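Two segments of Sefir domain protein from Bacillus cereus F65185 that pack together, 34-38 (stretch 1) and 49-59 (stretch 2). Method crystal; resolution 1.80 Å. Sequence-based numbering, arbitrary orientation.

Stretch 1 34-38: VILDR
Stretch 2 (49-59) EFMENSIKIAD

A helix can lie against the end of a strand without a single hydrogen bond between them, and this pair of segments from a Sefir domain protein is a compact example. Stretch 1 enters as a strand through Val 34 and Ile 35 (phi/psi -110/130 and -95/110), stays extended at Leu 36 (-128/132), then turns at Asp 37 (-52/-42) and Arg 38 (-71/-28). Stretch 2 is already helical at Glu 49 and stays so through Ile 57, with phi/psi near -63/-43 for most of its length, relaxing to -89/-14 at Ile 57 before Ala 58 leaves the helix at -75/150. The two run in opposite directions: the CA of Ile 35 lies 7.1 Å from the CA of Ser 54, and the CA of Asp 37 lies 7.7 Å from the CA of Phe 50. Together they bury 232 Å².

The extended backbone turns Ile 35 toward the helix and Leu 36 (t, p) away; Leu 36 takes part through its backbone. Ile 35 adopts chi1 -55° (m) and chi2 169° (t), a conformation that sends its two arms to different parts of stretch 2. Its CG2 meets CZ of Phe 50 at 3.7 Å and OG of Ser 54 at 3.6 Å, while its CD1 reaches CG1 of Ile 57 at 3.9 Å and, more loosely, CB of Ala 58 at 4.5 Å. Ile 57 begins sideways, but with chi1 67° (p) and chi2 175° (t) its end comes nearer the strand residue.

The CA-to-CB bond of Phe 50 points toward stretch 1, and chi1 -178° (t) with chi2 75° brings the ring into contact with it. The approach is oblique: CZ lies 4.2 Å from the backbone C of Leu 36, and CE2 comes within 3.6 Å of the CA of Asp 37 and 3.8 Å of its CB. An acidic residue can thus contribute carbon to an apolar contact while its carboxylate is used elsewhere. Asp 37, at chi1 57° (p) and chi2 -4°, leads its end away from the helix; OD1 accepts a weak bond from N of Arg 38 (2.7 Å, 120°), and both oxygens are hydrogen-bonded elsewhere in the structure.

Ser 54 shows how a hydroxyl can sit in such an interface. At chi1 -62° (m), its OG turns back to donate to O of Phe 50 at 2.8 Å, the same carbonyl that accepts N of Ser 54 at 2.9 Å. The hydroxyl donates within its own helix; its neighbour across the interface, CG2 of Ile 35, is a methyl, so that contact is van der Waals packing.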

# COMPACT_ATOMS: atom_id res chain seq x y z
N VAL A 34 -6.74 6.79 8.21
CA VAL A 34 -5.47 6.48 7.54
C VAL A 34 -4.32 6.51 8.52
O VAL A 34 -4.18 7.46 9.31
CB VAL A 34 -5.19 7.42 6.33
CG1 VAL A 34 -3.80 7.17 5.76
CG2 VAL A 34 -6.24 7.21 5.25
N ILE A 35 -3.52 5.44 8.49
CA ILE A 35 -2.28 5.37 9.25
C ILE A 35 -1.12 5.79 8.34
O ILE A 35 -0.76 5.07 7.40
CB ILE A 35 -2.02 3.94 9.78
CG1 ILE A 35 -3.22 3.46 10.61
CG2 ILE A 35 -0.74 3.91 10.60
CD1 ILE A 35 -3.18 1.96 10.97
N LEU A 36 -0.55 6.96 8.62
CA LEU A 36 0.51 7.54 7.79
C LEU A 36 1.71 7.91 8.64
O LEU A 36 1.57 8.58 9.67
CB LEU A 36 -0.02 8.78 7.05
CG LEU A 36 0.93 9.43 6.04
CD1 LEU A 36 1.23 8.47 4.88
CD2 LEU A 36 0.35 10.74 5.53
N ASP A 37 2.90 7.51 8.20
CA ASP A 37 4.13 7.75 8.96
C ASP A 37 4.34 9.21 9.38
O ASP A 37 4.71 9.49 10.52
CB ASP A 37 5.36 7.22 8.19
CG ASP A 37 5.51 7.82 6.79
OD1 ASP A 37 4.64 8.59 6.33
OD2 ASP A 37 6.52 7.48 6.12
N ARG A 38 4.06 10.14 8.48
CA ARG A 38 4.34 11.54 8.78
C ARG A 38 3.41 12.15 9.82
O ARG A 38 3.82 13.05 10.57
CB ARG A 38 4.39 12.35 7.50
CG ARG A 38 5.47 11.84 6.58
CD ARG A 38 5.40 12.50 5.24
NE ARG A 38 5.70 13.92 5.33
CZ ARG A 38 5.47 14.77 4.33
NH1 ARG A 38 4.94 14.32 3.21
NH2 ARG A 38 5.77 16.06 4.47
N GLU A 49 9.75 -1.06 12.24
CA GLU A 49 8.84 -1.38 13.32
C GLU A 49 7.46 -0.75 13.07
O GLU A 49 6.47 -1.34 13.29
CB GLU A 49 9.38 -0.95 14.67
CG GLU A 49 8.51 -1.25 15.79
CD GLU A 49 9.11 -0.87 17.17
OE1 GLU A 49 10.29 -0.62 17.22
OE2 GLU A 49 8.37 -0.81 18.15
N PHE A 50 7.46 0.48 12.57
CA PHE A 50 6.17 1.14 12.29
C PHE A 50 5.41 0.40 11.19
O PHE A 50 4.25 0.18 11.27
CB PHE A 50 6.39 2.58 11.92
CG PHE A 50 5.15 3.33 11.66
CD1 PHE A 50 4.35 3.73 12.69
CD2 PHE A 50 4.79 3.67 10.37
CE1 PHE A 50 3.20 4.44 12.41
CE2 PHE A 50 3.66 4.39 10.13
CZ PHE A 50 2.86 4.74 11.10
N MET A 51 6.15 -0.01 10.18
CA MET A 51 5.58 -0.76 9.09
C MET A 51 4.96 -2.08 9.58
O MET A 51 3.83 -2.37 9.35
CB MET A 51 6.63 -1.03 8.01
CG MET A 51 6.18 -1.92 6.84
SD MET A 51 7.45 -2.37 5.59
CE MET A 51 8.88 -2.82 6.63
N GLU A 52 5.77 -2.87 10.26
CA GLU A 52 5.28 -4.15 10.78
C GLU A 52 4.03 -4.00 11.66
O GLU A 52 3.07 -4.67 11.49
CB GLU A 52 6.39 -4.91 11.51
CG GLU A 52 6.20 -6.35 11.52
CD GLU A 52 7.50 -7.14 11.78
OE1 GLU A 52 8.30 -6.66 12.54
OE2 GLU A 52 7.70 -8.20 11.20
N ASN A 53 4.09 -3.09 12.59
CA ASN A 53 2.96 -2.85 13.47
C ASN A 53 1.71 -2.33 12.74
O ASN A 53 0.63 -2.70 13.03
CB ASN A 53 3.27 -1.87 14.56
CG ASN A 53 2.13 -1.75 15.52
OD1 ASN A 53 1.91 -2.67 16.29
ND2 ASN A 53 1.36 -0.67 15.46
N SER A 54 1.92 -1.40 11.83
CA SER A 54 0.79 -0.79 11.14
C SER A 54 0.07 -1.79 10.23
O SER A 54 -1.15 -1.75 10.09
CB SER A 54 1.22 0.45 10.37
OG SER A 54 1.73 1.41 11.27
N ILE A 55 0.83 -2.70 9.63
CA ILE A 55 0.21 -3.72 8.79
C ILE A 55 -0.65 -4.64 9.64
O ILE A 55 -1.76 -5.02 9.25
CB ILE A 55 1.28 -4.53 8.01
CG1 ILE A 55 1.91 -3.65 6.92
CG2 ILE A 55 0.68 -5.79 7.40
CD1 ILE A 55 3.14 -4.26 6.24
N LYS A 56 -0.16 -4.98 10.83
CA LYS A 56 -0.90 -5.86 11.73
C LYS A 56 -2.24 -5.26 12.15
O LYS A 56 -3.26 -5.97 12.18
CB LYS A 56 -0.06 -6.18 12.97
CG LYS A 56 -0.79 -7.08 13.95
CD LYS A 56 -0.00 -7.28 15.23
CE LYS A 56 -0.74 -8.20 16.17
NZ LYS A 56 -0.79 -9.59 15.64
N ILE A 57 -2.26 -3.97 12.46
CA ILE A 57 -3.48 -3.33 12.95
C ILE A 57 -4.40 -2.77 11.87
O ILE A 57 -5.56 -2.47 12.15
CB ILE A 57 -3.19 -2.24 14.00
CG1 ILE A 57 -2.45 -1.05 13.37
CG2 ILE A 57 -2.42 -2.83 15.19
CD1 ILE A 57 -2.23 0.12 14.33
N ALA A 58 -3.91 -2.65 10.65
CA ALA A 58 -4.74 -2.14 9.56
C ALA A 58 -5.75 -3.17 9.05
O ALA A 58 -5.47 -4.37 9.07
CB ALA A 58 -3.88 -1.67 8.41
N ASP A 59 -6.89 -2.69 8.58
CA ASP A 59 -7.82 -3.54 7.84
C ASP A 59 -7.31 -3.71 6.41
O ASP A 59 -7.39 -4.80 5.82
CB ASP A 59 -9.21 -2.92 7.83
CG ASP A 59 -9.78 -2.74 9.21
OD1 ASP A 59 -9.88 -3.74 9.96
OD2 ASP A 59 -10.13 -1.59 9.56